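Local coordinates for ferritin (Ulva pertusa, PDB 3VNX), which probably oxidises iron(II) and stores the resulting iron(III) mineral inside a hollow shell of 24 subunits, at residues Y31-E35 with Y36-C40; S55-Y58 with H59-S63; Y193-D196 with Q197-E201. All coordinates share one frame; numbering follows the deposited sequence.

How the interactions relate
The three local contacts come in series along a chain that folds as the four-helix bundle of the ferritins. Interaction 1 forms where a loop turns into helix 38-66, and interaction 2 lies further along that same helix, with centres about 34 Å apart and on opposite sides of the chain's centre. Interaction 3 comes much later, near the C-terminal end of helix 155-201; its centre is about 18 Å from that of interaction 2 but about 46 Å from that of interaction 1. None touches another. All three reach other copies of the protein, and interactions 1 and 2 meet the same neighbouring subunit, so each local arrangement is also part of how the 24-subunit shell is assembled.

Interaction 1 of 3, residues Y31-E35 with Y36-C40; sequences YARVE and YHIEC
R33 closes back on Y36 three residues later and grips its backbone carbonyl with two hydrogen bonds, both bent at the hydrogen. R33 NE lies 2.9 Å from Y36 O and R33 NH2 lies 2.7 Å from the same oxygen, so one acceptor takes both donors of the guanidinium's side-on edge. NE approaches in the carbonyl plane, whereas NH2 is tilted 25° from it. An extended chain carries the guanidinium there: R33 CG stands anti to the backbone N (chi1 -165°), and the chain runs straight out to NE. On the way the aliphatic part rests against the tyrosine, with R33 CG 3.8 Å from Y36 CB. One rim atom of the ring, Y36 CD2, sits over a face of the guanidinium, 4.0 Å from R33 CZ; the two planes are 60° apart, so this is not a parallel stack. I38 CG2 adds a looser touch, 4.0 Å from R33 NH2.

The motif is the entry to a helix. H37 occupies the N-cap position before helix 38-66, the first long helix of the ferritin bundle, and the carbonyl held by R33 belongs to the residue just ahead of that cap. A water is held at the same turn, accepting from H37 N at 2.8 Å and donating weakly to E35 O.

Further out, R33 NH2 also makes a salt bridge to E41 in the first turn of the helix, which steadies the guanidinium and probably tempers its charge. The Y36 hydroxyl is hydrogen-bonded to Q97 near the end of helix 73-99, fixing the far end of the ring. The loop itself lies between subunits: V34 packs on F139 of a neighbouring subunit, while the backbone N of Y31 is hydrogen-bonded to D68 of another.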
loop_
_atom_site.group_PDB
_atom_site.type_symbol
_atom_site.label_atom_id
_atom_site.label_comp_id
_atom_site.label_asym_id
_atom_site.label_seq_id
_atom_site.Cartn_x
_atom_site.Cartn_y
_atom_site.Cartn_z
ATOM N N TYR A 31 -20.709 6.948 -51.955
ATOM C CA TYR A 31 -20.556 5.543 -52.300
ATOM C C TYR A 31 -21.450 4.675 -51.433
ATOM O O TYR A 31 -21.641 3.492 -51.715
ATOM C CB TYR A 31 -19.116 5.085 -52.108
ATOM C CG TYR A 31 -18.082 5.931 -52.798
ATOM C CD1 TYR A 31 -18.324 6.485 -54.055
ATOM C CD2 TYR A 31 -16.844 6.159 -52.201
ATOM C CE1 TYR A 31 -17.358 7.252 -54.689
ATOM C CE2 TYR A 31 -15.876 6.931 -52.824
ATOM C CZ TYR A 31 -16.133 7.473 -54.065
ATOM O OH TYR A 31 -15.157 8.235 -54.672
ATOM N N ALA A 32 -21.977 5.259 -50.361
ATOM C CA ALA A 32 -22.639 4.476 -49.320
ATOM C C ALA A 32 -24.149 4.357 -49.539
ATOM O O ALA A 32 -24.759 3.339 -49.195
ATOM C CB ALA A 32 -22.346 5.078 -47.932
ATOM N N ARG A 33 -24.740 5.397 -50.117
ATOM C CA ARG A 33 -26.195 5.511 -50.204
ATOM C C ARG A 33 -26.888 4.270 -50.773
ATOM O O ARG A 33 -26.575 3.825 -51.873
ATOM C CB ARG A 33 -26.567 6.741 -51.018
ATOM C CG ARG A 33 -28.010 7.153 -50.866
ATOM C CD ARG A 33 -28.264 8.458 -51.600
ATOM N NE ARG A 33 -29.616 8.928 -51.353
ATOM C CZ ARG A 33 -29.942 10.195 -51.131
ATOM N NH1 ARG A 33 -29.007 11.136 -51.125
ATOM N NH2 ARG A 33 -31.208 10.516 -50.903
ATOM N N VAL A 34 -27.821 3.717 -50.005
ATOM C CA VAL A 34 -28.577 2.549 -50.429
ATOM C C VAL A 34 -30.027 2.677 -49.988
ATOM O O VAL A 34 -30.312 2.731 -48.783
ATOM C CB VAL A 34 -28.024 1.250 -49.808
ATOM C CG1 VAL A 34 -29.095 0.149 -49.848
ATOM C CG2 VAL A 34 -26.758 0.811 -50.494
ATOM N N GLU A 35 -30.942 2.711 -50.959
ATOM C CA GLU A 35 -32.371 2.811 -50.665
ATOM C C GLU A 35 -32.666 3.889 -49.635
ATOM O O GLU A 35 -33.419 3.674 -48.690
ATOM C CB GLU A 35 -32.914 1.474 -50.181
ATOM C CG GLU A 35 -32.951 0.419 -51.263
ATOM C CD GLU A 35 -33.982 0.743 -52.323
ATOM O OE1 GLU A 35 -34.905 1.529 -52.013
ATOM O OE2 GLU A 35 -33.870 0.222 -53.458
ATOM N N TYR A 36 -32.057 5.049 -49.832
ATOM C CA TYR A 36 -32.223 6.166 -48.929
ATOM C C TYR A 36 -32.917 7.311 -49.677
ATOM O O TYR A 36 -32.262 8.099 -50.363
ATOM C CB TYR A 36 -30.847 6.594 -48.364
ATOM C CG TYR A 36 -30.969 7.591 -47.234
ATOM C CD1 TYR A 36 -31.555 7.227 -46.025
ATOM C CD2 TYR A 36 -30.535 8.904 -47.382
ATOM C CE1 TYR A 36 -31.695 8.149 -44.981
ATOM C CE2 TYR A 36 -30.667 9.829 -46.344
ATOM C CZ TYR A 36 -31.256 9.444 -45.148
ATOM O OH TYR A 36 -31.394 10.355 -44.120
ATOM N N HIS A 37 -34.242 7.391 -49.524
ATOM C CA HIS A 37 -35.112 8.256 -50.327
ATOM C C HIS A 37 -34.867 9.742 -50.131
ATOM O O HIS A 37 -34.578 10.204 -49.024
ATOM C CB HIS A 37 -36.586 7.934 -50.034
ATOM C CG HIS A 37 -37.561 8.524 -51.018
ATOM N ND1 HIS A 37 -38.046 7.821 -52.100
ATOM C CD2 HIS A 37 -38.173 9.733 -51.055
ATOM C CE1 HIS A 37 -38.896 8.578 -52.775
ATOM N NE2 HIS A 37 -38.997 9.739 -52.157
ATOM N N ILE A 38 -35.003 10.503 -51.210
ATOM C CA ILE A 38 -34.743 11.941 -51.138
ATOM C C ILE A 38 -35.643 12.609 -50.123
ATOM O O ILE A 38 -35.233 13.534 -49.423
ATOM C CB ILE A 38 -34.926 12.628 -52.491
ATOM C CG1 ILE A 38 -36.347 12.384 -53.024
ATOM C CG2 ILE A 38 -33.845 12.153 -53.474
ATOM C CD1 ILE A 38 -36.640 13.104 -54.310
ATOM N N GLU A 39 -36.869 12.119 -50.031
ATOM C CA GLU A 39 -37.845 12.703 -49.129
ATOM C C GLU A 39 -37.393 12.489 -47.676
ATOM O O GLU A 39 -37.464 13.392 -46.845
ATOM C CB GLU A 39 -39.221 12.094 -49.407
ATOM C CG GLU A 39 -40.378 12.904 -48.891
ATOM C CD GLU A 39 -41.710 12.412 -49.426
ATOM O OE1 GLU A 39 -41.745 11.992 -50.601
ATOM O OE2 GLU A 39 -42.712 12.463 -48.674
ATOM N N CYS A 40 -36.908 11.290 -47.387
ATOM C CA CYS A 40 -36.301 11.008 -46.095
ATOM C C CYS A 40 -35.097 11.904 -45.838
ATOM O O CYS A 40 -35.025 12.564 -44.799
ATOM C CB CYS A 40 -35.888 9.538 -46.010
ATOM S SG CYS A 40 -37.300 8.402 -46.040
HETATM O O HOH W 1 -35.597 5.992 -47.542
#

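Interaction 2 of 3, residues S55-Y58 with H59-S63; sequences SYVY and HALHS
V57 O receives the amide of L61 at 3.0 Å from L61 N, in the carbonyl plane and with an N-H...O angle of 157°. It is one of four successive i to i+4 backbone bonds, the others joining S55 to H59, Y56 to A60 and Y58 to H62, that make this a regular stretch of alpha helix. The polar ends of the side chains bond outward: Y58 OH to E135 of helix 123-151, H62 ND1 to A76 O, and H59 ND1 and NE2 to Y52 and H91 of a neighbouring subunit.

Between the side chains the chief contact is apolar. Y58 and L61 lie side by side and point the same way, Y58 CG being anti to the carbonyl carbon (chi1 -80°) as is that of L61, and L61 CD1 meets the tyrosine at its ring edge, 3.7 Å from Y58 CD1. V57 CG1 stands farther off, 4.4 Å from L61 CD1.

As befits a helix of the ferritin four-helix bundle, this one is buried on several sides. V57, Y58 and L61 face helix 123-151 through L134, A131 and A127, while S55 and H59 meet helix 73-99; from the side of Y56 and A60, the loop bearing P112 and a neighbouring subunit close over the helix.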
loop_
_atom_site.group_PDB
_atom_site.type_symbol
_atom_site.label_atom_id
_atom_site.label_comp_id
_atom_site.label_asym_id
_atom_site.label_seq_id
_atom_site.Cartn_x
_atom_site.Cartn_y
_atom_site.Cartn_z
ATOM N N SER A 55 -32.407 24.759 -30.108
ATOM C CA SER A 55 -31.177 25.010 -29.384
ATOM C C SER A 55 -30.951 26.518 -29.236
ATOM O O SER A 55 -30.561 26.995 -28.168
ATOM C CB SER A 55 -30.002 24.362 -30.112
ATOM O OG SER A 55 -28.787 24.790 -29.551
ATOM N N TYR A 56 -31.209 27.263 -30.312
ATOM C CA TYR A 56 -30.948 28.703 -30.340
ATOM C C TYR A 56 -31.932 29.423 -29.412
ATOM O O TYR A 56 -31.566 30.330 -28.653
ATOM C CB TYR A 56 -31.098 29.197 -31.776
ATOM C CG TYR A 56 -30.322 30.447 -32.178
ATOM C CD1 TYR A 56 -28.967 30.575 -31.911
ATOM C CD2 TYR A 56 -30.951 31.470 -32.888
ATOM C CE1 TYR A 56 -28.261 31.712 -32.320
ATOM C CE2 TYR A 56 -30.265 32.606 -33.295
ATOM C CZ TYR A 56 -28.922 32.723 -33.017
ATOM O OH TYR A 56 -28.243 33.856 -33.425
ATOM N N VAL A 57 -33.187 28.999 -29.472
ATOM C CA VAL A 57 -34.214 29.538 -28.597
ATOM C C VAL A 57 -33.847 29.289 -27.149
ATOM O O VAL A 57 -33.956 30.187 -26.309
ATOM C CB VAL A 57 -35.557 28.873 -28.860
ATOM C CG1 VAL A 57 -36.570 29.322 -27.823
ATOM C CG2 VAL A 57 -36.028 29.185 -30.270
ATOM N N TYR A 58 -33.416 28.065 -26.849
ATOM C CA TYR A 58 -33.011 27.750 -25.485
ATOM C C TYR A 58 -31.849 28.617 -25.028
ATOM O O TYR A 58 -31.774 29.005 -23.856
ATOM C CB TYR A 58 -32.692 26.267 -25.321
ATOM C CG TYR A 58 -33.951 25.444 -25.157
ATOM C CD1 TYR A 58 -35.116 26.034 -24.684
ATOM C CD2 TYR A 58 -33.984 24.090 -25.478
ATOM C CE1 TYR A 58 -36.282 25.305 -24.531
ATOM C CE2 TYR A 58 -35.152 23.348 -25.329
ATOM C CZ TYR A 58 -36.305 23.965 -24.850
ATOM O OH TYR A 58 -37.490 23.259 -24.691
ATOM N N HIS A 59 -30.951 28.935 -25.961
ATOM C CA HIS A 59 -29.825 29.791 -25.638
ATOM C C HIS A 59 -30.319 31.202 -25.298
ATOM O O HIS A 59 -29.779 31.864 -24.404
ATOM C CB HIS A 59 -28.812 29.826 -26.778
ATOM C CG HIS A 59 -27.413 30.070 -26.316
ATOM N ND1 HIS A 59 -26.320 29.967 -27.154
ATOM C CD2 HIS A 59 -26.920 30.393 -25.097
ATOM C CE1 HIS A 59 -25.220 30.228 -26.470
ATOM N NE2 HIS A 59 -25.557 30.495 -25.219
ATOM N N ALA A 60 -31.358 31.655 -25.997
ATOM C CA ALA A 60 -31.933 32.966 -25.691
ATOM C C ALA A 60 -32.557 32.972 -24.280
ATOM O O ALA A 60 -32.395 33.937 -23.511
ATOM C CB ALA A 60 -32.950 33.380 -26.757
ATOM N N LEU A 61 -33.241 31.883 -23.934
ATOM C CA LEU A 61 -33.843 31.762 -22.616
ATOM C C LEU A 61 -32.775 31.852 -21.549
ATOM O O LEU A 61 -32.952 32.489 -20.501
ATOM C CB LEU A 61 -34.587 30.441 -22.501
ATOM C CG LEU A 61 -35.977 30.534 -23.132
ATOM C CD1 LEU A 61 -36.575 29.148 -23.400
ATOM C CD2 LEU A 61 -36.881 31.366 -22.235
ATOM N N HIS A 62 -31.644 31.226 -21.833
ATOM C CA HIS A 62 -30.527 31.268 -20.915
ATOM C C HIS A 62 -30.104 32.711 -20.636
ATOM O O HIS A 62 -29.909 33.111 -19.473
ATOM C CB HIS A 62 -29.345 30.480 -21.469
ATOM C CG HIS A 62 -28.042 30.877 -20.862
ATOM N ND1 HIS A 62 -27.649 30.461 -19.606
ATOM C CD2 HIS A 62 -27.052 31.682 -21.321
ATOM C CE1 HIS A 62 -26.466 30.980 -19.326
ATOM N NE2 HIS A 62 -26.082 31.724 -20.350
ATOM N N SER A 63 -29.946 33.490 -21.703
ATOM C CA SER A 63 -29.488 34.865 -21.532
ATOM C C SER A 63 -30.503 35.681 -20.756
ATOM O O SER A 63 -30.145 36.598 -20.015
ATOM C CB SER A 63 -29.177 35.519 -22.877
ATOM O OG SER A 63 -27.899 35.106 -23.329
#

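Interaction 3 of 3, residues Y193-D196 with Q197-E201; sequences YLLD and QELGE
Q197 folds its amide over one face of the Y193 ring, one helical turn back. Its CG lies anti to the carbonyl carbon (chi1 -57°), and a bend at chi2 lays the carboxamide on the phenol end of the ring, with Q197 CD 3.7 Å from Y193 CZ. The amide and ring planes are 21° apart, a stacked arrangement. Nearer the backbone, Q197 CG makes a CH-pi contact, 4.2 Å from the centroid of the Y193 ring. A water ties the two polar ends together: it donates to Y193 OH, its oxygen 3.0 Å away and near the ring plane, and accepts a weak bond from Q197 NE2.

L195 and L199 form the apolar side of this helix end. The approach of L195 CD2 to L199 CD1, 3.9 Å, holds for one of the two modelled conformers of L195 and is therefore uncertain. Their backbones are joined by the straightest of the four backbone bonds, with L199 N 2.8 Å from L195 O at 172°.

D196 directs its carboxylate to the start of helix 73-99, where OD1 accepts from the amide of F75 and OD2 weakly from that of G74. Y193 OH is hydrogen-bonded to E198 of a neighbouring subunit, and E198 here bonds to Y193 of yet another, the same tyrosine-glutamate bond repeated from subunit to subunit, consistent with the C-terminal helices gathered round the fourfold axis of ferritins. A leucine in place of Y193 would probably leave that glutamate and the water without their hydroxyl partner and the Q197 amide free to turn.

Chemically, then, this end of the helix sorts its faces: D196 accepts from amides at a helix start, a setting likely to favour its ionised form, while Y193 and Q197 present a polar, water-linked face to the subunit interface.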
loop_
_atom_site.group_PDB
_atom_site.type_symbol
_atom_site.label_atom_id
_atom_site.label_comp_id
_atom_site.label_asym_id
_atom_site.label_seq_id
_atom_site.Cartn_x
_atom_site.Cartn_y
_atom_site.Cartn_z
ATOM N N TYR A 193 -37.473 30.602 -6.265
ATOM C CA TYR A 193 -36.095 30.577 -5.791
ATOM C C TYR A 193 -35.637 29.148 -5.482
ATOM O O TYR A 193 -34.502 28.773 -5.795
ATOM C CB TYR A 193 -35.933 31.487 -4.571
ATOM C CG TYR A 193 -34.636 31.323 -3.806
ATOM C CD1 TYR A 193 -34.554 30.443 -2.733
ATOM C CD2 TYR A 193 -33.501 32.060 -4.143
ATOM C CE1 TYR A 193 -33.381 30.292 -2.014
ATOM C CE2 TYR A 193 -32.312 31.914 -3.430
ATOM C CZ TYR A 193 -32.263 31.024 -2.364
ATOM O OH TYR A 193 -31.109 30.857 -1.631
ATOM N N LEU A 194 -36.524 28.362 -4.874
ATOM C CA LEU A 194 -36.234 26.977 -4.525
ATOM C C LEU A 194 -36.031 26.139 -5.766
ATOM O O LEU A 194 -35.066 25.375 -5.852
ATOM C CB LEU A 194 -37.357 26.377 -3.681
ATOM C CG LEU A 194 -37.418 26.906 -2.247
ATOM C CD1 LEU A 194 -38.562 26.276 -1.498
ATOM C CD2 LEU A 194 -36.092 26.680 -1.490
ATOM N N LEU A 195 -36.935 26.287 -6.732
ATOM C CA LEU A 195 -36.843 25.539 -7.977
ATOM C C LEU A 195 -35.624 25.960 -8.793
ATOM O O LEU A 195 -34.999 25.138 -9.454
ATOM C CB LEU A 195 -38.127 25.683 -8.793
ATOM C CG LEU A 195 -38.842 24.342 -8.964
ATOM C CD1 LEU A 195 -40.345 24.531 -9.081
ATOM C CD2 LEU A 195 -38.282 23.588 -10.157
ATOM N N ASP A 196 -35.290 27.244 -8.739
ATOM C CA ASP A 196 -34.071 27.712 -9.376
ATOM C C ASP A 196 -32.856 27.026 -8.743
ATOM O O ASP A 196 -31.898 26.684 -9.430
ATOM C CB ASP A 196 -33.922 29.227 -9.273
ATOM C CG ASP A 196 -32.592 29.714 -9.851
ATOM O OD1 ASP A 196 -32.499 29.846 -11.089
ATOM O OD2 ASP A 196 -31.634 29.946 -9.080
ATOM N N GLN A 197 -32.897 26.812 -7.432
ATOM C CA GLN A 197 -31.803 26.099 -6.767
ATOM C C GLN A 197 -31.709 24.659 -7.247
ATOM O O GLN A 197 -30.624 24.153 -7.487
ATOM C CB GLN A 197 -31.963 26.119 -5.250
ATOM C CG GLN A 197 -32.040 27.506 -4.674
ATOM C CD GLN A 197 -31.001 27.738 -3.609
ATOM O OE1 GLN A 197 -30.077 28.538 -3.791
ATOM N NE2 GLN A 197 -31.140 27.037 -2.482
ATOM N N GLU A 198 -32.859 24.009 -7.373
ATOM C CA GLU A 198 -32.931 22.632 -7.839
ATOM C C GLU A 198 -32.398 22.529 -9.284
ATOM O O GLU A 198 -31.538 21.700 -9.595
ATOM C CB GLU A 198 -34.386 22.136 -7.751
ATOM C CG GLU A 198 -34.556 20.613 -7.663
ATOM C CD GLU A 198 -35.958 20.126 -8.074
ATOM O OE1 GLU A 198 -36.042 19.290 -9.002
ATOM O OE2 GLU A 198 -36.972 20.569 -7.478
ATOM N N LEU A 199 -32.916 23.388 -10.158
ATOM C CA LEU A 199 -32.524 23.425 -11.560
ATOM C C LEU A 199 -31.017 23.627 -11.743
ATOM O O LEU A 199 -30.439 23.263 -12.770
ATOM C CB LEU A 199 -33.277 24.552 -12.263
ATOM C CG LEU A 199 -34.429 24.124 -13.179
ATOM C CD1 LEU A 199 -35.251 23.014 -12.547
ATOM C CD2 LEU A 199 -35.311 25.314 -13.518
ATOM N N GLY A 200 -30.391 24.215 -10.733
ATOM C CA GLY A 200 -28.989 24.564 -10.798
ATOM C C GLY A 200 -28.075 23.397 -10.498
ATOM O O GLY A 200 -27.042 23.241 -11.149
ATOM N N GLU A 201 -28.453 22.573 -9.521
ATOM C CA GLU A 201 -27.600 21.452 -9.134
ATOM C C GLU A 201 -27.666 20.299 -10.134
ATOM O O GLU A 201 -26.778 19.438 -10.156
ATOM C CB GLU A 201 -27.897 20.983 -7.707
ATOM C CG GLU A 201 -26.631 20.790 -6.879
ATOM C CD GLU A 201 -25.628 21.924 -7.079
ATOM O OE1 GLU A 201 -25.472 22.752 -6.154
ATOM O OE2 GLU A 201 -25.000 21.986 -8.161
HETATM O O HOH W 2 -30.856 28.569 0.281
#